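Local coordinates for Atg1 tMIT (Kluyveromyces marxianus, PDB 4P1N), which is the C-terminal tandem MIT region of a serine/threonine protein kinase essential for autophagy, where the kinase is required for autophagosome formation, at residues L193-N198 against Y216-W221; L187-A192 against W221-L226. One frame throughout, in Å; residues are numbered along the deposited sequence.

Contact 1. Residues L193-N198 against Y216-W221; sequences LDISRN and YATSLW
The hydroxyl oxygen of S219 is gripped by two hydrogen bonds, one received and one given. S196 OG, on the neighbouring antiparallel helix, donates to S219 OG across 2.8 Å, and S219 OG donates to the main-chain carbonyl of A192, one turn earlier on the same helix as S196. Both serines hold OG anti to their own carbonyl carbon (chi1 -83° for S196, -64° for S219), so the two hydroxyls meet tip to tip. The CB and CG2 of I195 lie against this polar pair, with I195 CB 3.6 Å from S219 OG. The far methyl of I195 meets T218 at about a right angle, CD1 to CG2 at 4.1 Å, while T218 OG1 turns back to bond the L214 carbonyl of its own helix. Y216 completes the surround. Its CB points away from the facing helix, but the ring lies beside S196, whose OG sits in the ring plane at the edge, 3.6 Å from Y216 CD1. The phenol oxygen reaches on to E203, and I263 of helix 250-273 touches both S196 and Y216. The helices come close here, with the CA atoms of S196 and Y216 5.4 Å apart, since the tyrosine CB points away and S196 and S219 are small; the local axes come within 8.3 Å at an angle of 161°. This is a polar relay set in a largely buried seam, in which each hydroxyl has a partner and the final acceptor is backbone, so two helices of an MIT-type bundle are joined by directional bonds as well as by packing.

Contact 2. Residues L187-A192 against W221-L226; sequences LIYDRA and WMLEIL
M222 is the bump most deeply covered by the facing helix. Its chain runs extended through chi2 and then bends at chi3 (70°), which lays the terminal methyl over the facing helix, with CE 3.5 Å from R191 CG and 3.6 Å from the carbonyl oxygen of I188. Only the aliphatic base of R191 takes part, crossing the methionine obliquely; its guanidinium turns outward to a salt bridge with an acidic side chain on the chain of another protein. I188 pushes its branch methyl CG2 into a hollow on the 221-226 helix, floored by M222 O at 3.4 Å and walled by M222 CB and by L226, whose CG is 3.9 Å from that methyl. The I188 and L226 side chains lie alongside each other, pointing opposite ways. A192 is a smaller bump: its CB fits between M222 CB and L223 CG, 3.9 and 3.8 Å away. At the margin, L223 CD2 meets the Y189 ring obliquely, 4.3 Å from Y189 CD1, while the phenol oxygen bonds to the backbone of another protein's chain. An alanine in place of M222 removes SD and CE, and with CE the neighbour of R191 CG and the I188 carbonyl oxygen, and would probably loosen the packing on that side. With local axes 9.2 Å apart, the contact across these segments is apolar, so its fit rests on interlocking shape and burial, while the polar ends of Y189 and R191 serve partner chains.

In the fold
Going from the N terminus, helix 184-204 supplies first 187-192 and then 193-198; the chain turns back, and helix 209-227 supplies 216-221 followed by 221-226. Contact 1 therefore closes the inner loop, with 17 residues between its segments, and contact 2 closes the outer one, with 28, so contact 1 is nested within it. Their centres lie 8 Å apart, and they form one continuous hairpin seam: I195 packs on M222, and L193 on L223. Of the preceding helices, 10-33 packs on both contacts and 95-129 on contact 2; the later helix 250-273 also packs on both, completing an arrangement consistent with the three-helix MIT fold.

Contact 1. Residues L193-N198 against Y216-W221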
ATOM      1  N   LEU B 193      17.984 -14.417  10.182  1.00 42.15           N
ATOM      2  CA  LEU B 193      18.526 -15.744  10.467  1.00 43.94           C
ATOM      3  C   LEU B 193      17.627 -16.531  11.426  1.00 44.98           C
ATOM      4  O   LEU B 193      17.470 -17.731  11.251  1.00 43.33           O
ATOM      5  CB  LEU B 193      19.958 -15.644  11.018  1.00 46.74           C
ATOM      6  CG  LEU B 193      21.063 -15.609   9.942  1.00 50.27           C
ATOM      7  CD1 LEU B 193      20.729 -14.782   8.720  1.00 49.51           C
ATOM      8  CD2 LEU B 193      22.389 -15.119  10.486  1.00 53.98           C
ATOM      9  N   ASP B 194      17.012 -15.866  12.411  1.00 44.97           N
ATOM     10  CA  ASP B 194      15.996 -16.528  13.250  1.00 45.52           C
ATOM     11  C   ASP B 194      14.823 -17.043  12.432  1.00 42.61           C
ATOM     12  O   ASP B 194      14.366 -18.147  12.636  1.00 43.50           O
ATOM     13  CB  ASP B 194      15.403 -15.572  14.284  1.00 48.49           C
ATOM     14  CG  ASP B 194      16.359 -15.195  15.366  1.00 52.00           C
ATOM     15  OD1 ASP B 194      17.345 -15.911  15.626  1.00 55.23           O
ATOM     16  OD2 ASP B 194      16.099 -14.151  15.979  1.00 56.32           O
ATOM     17  N   ILE B 195      14.315 -16.218  11.528  1.00 41.45           N
ATOM     18  CA  ILE B 195      13.188 -16.615  10.692  1.00 41.76           C
ATOM     19  C   ILE B 195      13.537 -17.840   9.841  1.00 43.86           C
ATOM     20  O   ILE B 195      12.723 -18.761   9.747  1.00 42.63           O
ATOM     21  CB  ILE B 195      12.704 -15.491   9.767  1.00 40.47           C
ATOM     22  CG1 ILE B 195      12.050 -14.376  10.594  1.00 38.98           C
ATOM     23  CG2 ILE B 195      11.678 -16.044   8.772  1.00 40.05           C
ATOM     24  CD1 ILE B 195      11.912 -13.063   9.849  1.00 36.78           C
ATOM     25  N   SER B 196      14.735 -17.854   9.229  1.00 42.35           N
ATOM     26  CA  SER B 196      15.156 -19.013   8.424  1.00 44.41           C
ATOM     27  C   SER B 196      15.454 -20.264   9.285  1.00 47.58           C
ATOM     28  O   SER B 196      15.202 -21.394   8.849  1.00 45.80           O
ATOM     29  CB  SER B 196      16.353 -18.680   7.533  1.00 43.76           C
ATOM     30  OG  SER B 196      15.902 -18.050   6.321  1.00 43.94           O
ATOM     31  N   ARG B 197      16.024 -20.049  10.471  1.00 47.22           N
ATOM     32  CA  ARG B 197      16.276 -21.130  11.389  1.00 52.50           C
ATOM     33  C   ARG B 197      14.957 -21.769  11.799  1.00 51.64           C
ATOM     34  O   ARG B 197      14.825 -22.970  11.733  1.00 52.06           O
ATOM     35  CB  ARG B 197      17.041 -20.644  12.619  1.00 56.46           C
ATOM     36  CG  ARG B 197      17.387 -21.761  13.588  1.00 62.82           C
ATOM     37  CD  ARG B 197      17.964 -21.218  14.883  1.00 68.47           C
ATOM     38  NE  ARG B 197      16.906 -20.645  15.716  1.00 72.51           N
ATOM     39  CZ  ARG B 197      16.833 -19.377  16.116  1.00 75.66           C
ATOM     40  NH1 ARG B 197      17.778 -18.494  15.805  1.00 76.58           N
ATOM     41  NH2 ARG B 197      15.803 -18.985  16.854  1.00 78.06           N
ATOM     42  N   ASN B 198      13.994 -20.955  12.237  1.00 49.72           N
ATOM     43  CA  ASN B 198      12.645 -21.449  12.520  1.00 49.37           C
ATOM     44  C   ASN B 198      11.960 -22.122  11.303  1.00 49.42           C
ATOM     45  O   ASN B 198      11.222 -23.089  11.468  1.00 50.06           O
ATOM     46  CB  ASN B 198      11.731 -20.297  13.002  1.00 49.53           C
ATOM     47  CG  ASN B 198      12.002 -19.845  14.440  1.00 51.53           C
ATOM     48  OD1 ASN B 198      11.606 -18.749  14.816  1.00 59.80           O
ATOM     49  ND2 ASN B 198      12.635 -20.663  15.230  1.00 52.01           N
ATOM     50  N   TYR B 216      11.480 -18.186   4.352  1.00 41.43           N
ATOM     51  CA  TYR B 216      12.765 -18.038   3.663  1.00 40.88           C
ATOM     52  C   TYR B 216      12.773 -16.768   2.800  1.00 39.13           C
ATOM     53  O   TYR B 216      13.751 -16.049   2.785  1.00 37.26           O
ATOM     54  CB  TYR B 216      13.079 -19.226   2.782  1.00 42.65           C
ATOM     55  CG  TYR B 216      13.308 -20.533   3.497  1.00 46.87           C
ATOM     56  CD1 TYR B 216      14.234 -20.632   4.522  1.00 46.62           C
ATOM     57  CD2 TYR B 216      12.642 -21.684   3.099  1.00 47.91           C
ATOM     58  CE1 TYR B 216      14.461 -21.819   5.161  1.00 48.27           C
ATOM     59  CE2 TYR B 216      12.873 -22.895   3.730  1.00 51.29           C
ATOM     60  CZ  TYR B 216      13.774 -22.951   4.767  1.00 51.58           C
ATOM     61  OH  TYR B 216      14.012 -24.139   5.401  1.00 51.03           O
ATOM     62  N   ALA B 217      11.692 -16.516   2.061  1.00 37.27           N
ATOM     63  CA  ALA B 217      11.656 -15.366   1.166  1.00 37.58           C
ATOM     64  C   ALA B 217      11.784 -14.074   2.007  1.00 36.75           C
ATOM     65  O   ALA B 217      12.483 -13.102   1.626  1.00 35.68           O
ATOM     66  CB  ALA B 217      10.356 -15.372   0.340  1.00 36.58           C
ATOM     67  N   THR B 218      11.127 -14.085   3.163  1.00 34.40           N
ATOM     68  CA  THR B 218      11.215 -12.957   4.097  1.00 36.62           C
ATOM     69  C   THR B 218      12.638 -12.705   4.569  1.00 36.26           C
ATOM     70  O   THR B 218      13.094 -11.553   4.512  1.00 36.31           O
ATOM     71  CB  THR B 218      10.284 -13.125   5.291  1.00 36.81           C
ATOM     72  OG1 THR B 218       8.944 -13.273   4.809  1.00 37.81           O
ATOM     73  CG2 THR B 218      10.392 -11.923   6.247  1.00 38.08           C
ATOM     74  N   SER B 219      13.349 -13.758   4.976  1.00 36.24           N
ATOM     75  CA  SER B 219      14.762 -13.625   5.353  1.00 37.34           C
ATOM     76  C   SER B 219      15.599 -13.078   4.235  1.00 37.16           C
ATOM     77  O   SER B 219      16.549 -12.349   4.465  1.00 36.68           O
ATOM     78  CB  SER B 219      15.382 -14.957   5.722  1.00 41.20           C
ATOM     79  OG  SER B 219      14.796 -15.512   6.866  1.00 42.84           O
ATOM     80  N   LEU B 220      15.307 -13.494   3.010  1.00 37.20           N
ATOM     81  CA  LEU B 220      16.086 -13.069   1.889  1.00 37.17           C
ATOM     82  C   LEU B 220      15.821 -11.606   1.586  1.00 36.71           C
ATOM     83  O   LEU B 220      16.746 -10.862   1.344  1.00 37.12           O
ATOM     84  CB  LEU B 220      15.758 -13.900   0.651  1.00 40.08           C
ATOM     85  CG  LEU B 220      16.348 -15.302   0.670  1.00 43.51           C
ATOM     86  CD1 LEU B 220      15.736 -16.067  -0.490  1.00 45.46           C
ATOM     87  CD2 LEU B 220      17.871 -15.286   0.565  1.00 42.76           C
ATOM     88  N   TRP B 221      14.555 -11.191   1.597  1.00 36.21           N
ATOM     89  CA  TRP B 221      14.277  -9.766   1.415  1.00 35.95           C
ATOM     90  C   TRP B 221      15.043  -8.939   2.429  1.00 34.48           C
ATOM     91  O   TRP B 221      15.650  -7.944   2.076  1.00 34.89           O
ATOM     92  CB  TRP B 221      12.808  -9.447   1.549  1.00 34.69           C
ATOM     93  CG  TRP B 221      11.957  -9.974   0.477  1.00 36.93           C
ATOM     94  CD1 TRP B 221      10.856 -10.781   0.641  1.00 36.99           C
ATOM     95  CD2 TRP B 221      12.049  -9.696  -0.927  1.00 38.80           C
ATOM     96  NE1 TRP B 221      10.270 -11.018  -0.570  1.00 42.11           N
ATOM     97  CE2 TRP B 221      10.978 -10.365  -1.549  1.00 40.72           C
ATOM     98  CE3 TRP B 221      12.895  -8.916  -1.702  1.00 45.25           C
ATOM     99  CZ2 TRP B 221      10.750 -10.298  -2.897  1.00 46.91           C
ATOM    100  CZ3 TRP B 221      12.685  -8.857  -3.073  1.00 52.77           C
ATOM    101  CH2 TRP B 221      11.619  -9.551  -3.659  1.00 53.11           C
TER

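Contact 2. Residues L187-A192 against W221-L226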
ATOM      1  N   LEU B 187      19.989  -5.938  14.205  1.00 44.25           N
ATOM      2  CA  LEU B 187      18.553  -6.243  14.243  1.00 40.84           C
ATOM      3  C   LEU B 187      18.079  -7.007  13.002  1.00 36.90           C
ATOM      4  O   LEU B 187      17.465  -8.036  13.096  1.00 33.73           O
ATOM      5  CB  LEU B 187      17.767  -4.926  14.334  1.00 44.00           C
ATOM      6  CG  LEU B 187      17.154  -4.449  15.657  1.00 47.38           C
ATOM      7  CD1 LEU B 187      17.737  -5.144  16.869  1.00 47.65           C
ATOM      8  CD2 LEU B 187      17.188  -2.927  15.783  1.00 48.10           C
ATOM      9  N   ILE B 188      18.351  -6.473  11.823  1.00 37.27           N
ATOM     10  CA  ILE B 188      17.896  -7.121  10.588  1.00 35.16           C
ATOM     11  C   ILE B 188      18.533  -8.514  10.425  1.00 36.61           C
ATOM     12  O   ILE B 188      17.858  -9.522  10.143  1.00 35.07           O
ATOM     13  CB  ILE B 188      18.150  -6.183   9.379  1.00 34.46           C
ATOM     14  CG1 ILE B 188      17.213  -4.945   9.488  1.00 33.60           C
ATOM     15  CG2 ILE B 188      17.924  -6.960   8.072  1.00 33.49           C
ATOM     16  CD1 ILE B 188      17.724  -3.666   8.795  1.00 34.26           C
ATOM     17  N   TYR B 189      19.845  -8.569  10.626  1.00 41.13           N
ATOM     18  CA  TYR B 189      20.635  -9.818  10.479  1.00 41.98           C
ATOM     19  C   TYR B 189      20.160 -10.936  11.383  1.00 42.00           C
ATOM     20  O   TYR B 189      19.844 -12.032  10.905  1.00 41.90           O
ATOM     21  CB  TYR B 189      22.096  -9.489  10.736  1.00 44.89           C
ATOM     22  CG  TYR B 189      23.075 -10.650  10.749  1.00 47.27           C
ATOM     23  CD1 TYR B 189      23.447 -11.291   9.587  1.00 48.01           C
ATOM     24  CD2 TYR B 189      23.674 -11.045  11.927  1.00 48.61           C
ATOM     25  CE1 TYR B 189      24.381 -12.345   9.612  1.00 52.82           C
ATOM     26  CE2 TYR B 189      24.614 -12.069  11.959  1.00 52.62           C
ATOM     27  CZ  TYR B 189      24.963 -12.723  10.808  1.00 52.69           C
ATOM     28  OH  TYR B 189      25.888 -13.751  10.870  1.00 59.89           O
ATOM     29  N   ASP B 190      20.099 -10.657  12.682  1.00 42.42           N
ATOM     30  CA  ASP B 190      19.586 -11.626  13.673  1.00 43.31           C
ATOM     31  C   ASP B 190      18.171 -12.068  13.372  1.00 42.87           C
ATOM     32  O   ASP B 190      17.853 -13.257  13.473  1.00 41.32           O
ATOM     33  CB  ASP B 190      19.609 -11.043  15.088  1.00 44.14           C
ATOM     34  CG  ASP B 190      21.018 -10.773  15.589  1.00 47.81           C
ATOM     35  OD1 ASP B 190      21.960 -11.278  14.968  1.00 50.40           O
ATOM     36  OD2 ASP B 190      21.200 -10.052  16.590  1.00 52.01           O
ATOM     37  N   ARG B 191      17.319 -11.106  13.003  1.00 40.89           N
ATOM     38  CA  ARG B 191      15.932 -11.414  12.747  1.00 40.02           C
ATOM     39  C   ARG B 191      15.796 -12.285  11.495  1.00 38.82           C
ATOM     40  O   ARG B 191      15.055 -13.274  11.493  1.00 42.27           O
ATOM     41  CB  ARG B 191      15.123 -10.130  12.606  1.00 40.77           C
ATOM     42  CG  ARG B 191      13.650 -10.333  12.230  1.00 38.85           C
ATOM     43  CD  ARG B 191      12.943 -11.142  13.305  1.00 41.07           C
ATOM     44  NE  ARG B 191      11.529 -11.252  12.989  1.00 45.05           N
ATOM     45  CZ  ARG B 191      10.728 -12.198  13.463  1.00 48.44           C
ATOM     46  NH1 ARG B 191      11.200 -13.111  14.312  1.00 49.44           N
ATOM     47  NH2 ARG B 191       9.447 -12.226  13.089  1.00 48.76           N
ATOM     48  N   ALA B 192      16.511 -11.950  10.435  1.00 39.46           N
ATOM     49  CA  ALA B 192      16.454 -12.770   9.205  1.00 38.42           C
ATOM     50  C   ALA B 192      16.913 -14.235   9.428  1.00 39.79           C
ATOM     51  O   ALA B 192      16.330 -15.159   8.892  1.00 36.61           O
ATOM     52  CB  ALA B 192      17.280 -12.146   8.110  1.00 37.91           C
ATOM     53  N   TRP B 221      14.555 -11.191   1.597  1.00 36.21           N
ATOM     54  CA  TRP B 221      14.277  -9.766   1.415  1.00 35.95           C
ATOM     55  C   TRP B 221      15.043  -8.939   2.429  1.00 34.48           C
ATOM     56  O   TRP B 221      15.650  -7.944   2.076  1.00 34.89           O
ATOM     57  CB  TRP B 221      12.808  -9.447   1.549  1.00 34.69           C
ATOM     58  CG  TRP B 221      11.957  -9.974   0.477  1.00 36.93           C
ATOM     59  CD1 TRP B 221      10.856 -10.781   0.641  1.00 36.99           C
ATOM     60  CD2 TRP B 221      12.049  -9.696  -0.927  1.00 38.80           C
ATOM     61  NE1 TRP B 221      10.270 -11.018  -0.570  1.00 42.11           N
ATOM     62  CE2 TRP B 221      10.978 -10.365  -1.549  1.00 40.72           C
ATOM     63  CE3 TRP B 221      12.895  -8.916  -1.702  1.00 45.25           C
ATOM     64  CZ2 TRP B 221      10.750 -10.298  -2.897  1.00 46.91           C
ATOM     65  CZ3 TRP B 221      12.685  -8.857  -3.073  1.00 52.77           C
ATOM     66  CH2 TRP B 221      11.619  -9.551  -3.659  1.00 53.11           C
ATOM     67  N   MET B 222      15.045  -9.385   3.681  1.00 36.27           N
ATOM     68  CA  MET B 222      15.727  -8.668   4.780  1.00 35.23           C
ATOM     69  C   MET B 222      17.197  -8.529   4.562  1.00 37.64           C
ATOM     70  O   MET B 222      17.732  -7.434   4.669  1.00 38.36           O
ATOM     71  CB  MET B 222      15.479  -9.345   6.123  1.00 35.62           C
ATOM     72  CG  MET B 222      14.018  -9.235   6.530  1.00 36.27           C
ATOM     73  SD  MET B 222      13.695  -9.925   8.167  1.00 40.48           S
ATOM     74  CE  MET B 222      14.495  -8.760   9.220  1.00 40.71           C
ATOM     75  N   LEU B 223      17.865  -9.632   4.228  1.00 40.28           N
ATOM     76  CA  LEU B 223      19.298  -9.608   4.004  1.00 41.26           C
ATOM     77  C   LEU B 223      19.695  -8.864   2.739  1.00 42.37           C
ATOM     78  O   LEU B 223      20.801  -8.297   2.670  1.00 42.93           O
ATOM     79  CB  LEU B 223      19.874 -11.047   3.966  1.00 44.56           C
ATOM     80  CG  LEU B 223      19.800 -11.860   5.244  1.00 43.82           C
ATOM     81  CD1 LEU B 223      20.254 -13.298   5.002  1.00 49.32           C
ATOM     82  CD2 LEU B 223      20.645 -11.213   6.320  1.00 43.57           C
ATOM     83  N   GLU B 224      18.851  -8.881   1.715  1.00 42.11           N
ATOM     84  CA  GLU B 224      19.163  -8.097   0.504  1.00 44.51           C
ATOM     85  C   GLU B 224      19.223  -6.617   0.792  1.00 41.14           C
ATOM     86  O   GLU B 224      20.012  -5.897   0.211  1.00 41.47           O
ATOM     87  CB  GLU B 224      18.175  -8.359  -0.622  1.00 49.26           C
ATOM     88  CG  GLU B 224      18.614  -9.531  -1.471  1.00 58.44           C
ATOM     89  CD  GLU B 224      17.466 -10.234  -2.137  1.00 62.92           C
ATOM     90  OE1 GLU B 224      17.549 -11.473  -2.227  1.00 68.33           O
ATOM     91  OE2 GLU B 224      16.498  -9.556  -2.557  1.00 67.93           O
ATOM     92  N   ILE B 225      18.410  -6.171   1.742  1.00 39.64           N
ATOM     93  CA  ILE B 225      18.458  -4.797   2.160  1.00 38.69           C
ATOM     94  C   ILE B 225      19.886  -4.433   2.570  1.00 38.94           C
ATOM     95  O   ILE B 225      20.389  -3.369   2.215  1.00 39.65           O
ATOM     96  CB  ILE B 225      17.442  -4.535   3.287  1.00 39.28           C
ATOM     97  CG1 ILE B 225      16.037  -4.582   2.702  1.00 39.39           C
ATOM     98  CG2 ILE B 225      17.694  -3.184   3.952  1.00 38.71           C
ATOM     99  CD1 ILE B 225      14.963  -4.776   3.755  1.00 41.79           C
ATOM    100  N   LEU B 226      20.538  -5.344   3.281  1.00 40.24           N
ATOM    101  CA  LEU B 226      21.867  -5.111   3.806  1.00 41.36           C
ATOM    102  C   LEU B 226      22.962  -5.188   2.750  1.00 45.44           C
ATOM    103  O   LEU B 226      24.057  -4.711   2.987  1.00 46.98           O
ATOM    104  CB  LEU B 226      22.168  -6.115   4.898  1.00 40.99           C
ATOM    105  CG  LEU B 226      21.214  -6.171   6.097  1.00 40.58           C
ATOM    106  CD1 LEU B 226      21.743  -7.131   7.143  1.00 40.75           C
ATOM    107  CD2 LEU B 226      21.072  -4.769   6.685  1.00 42.35           C
TER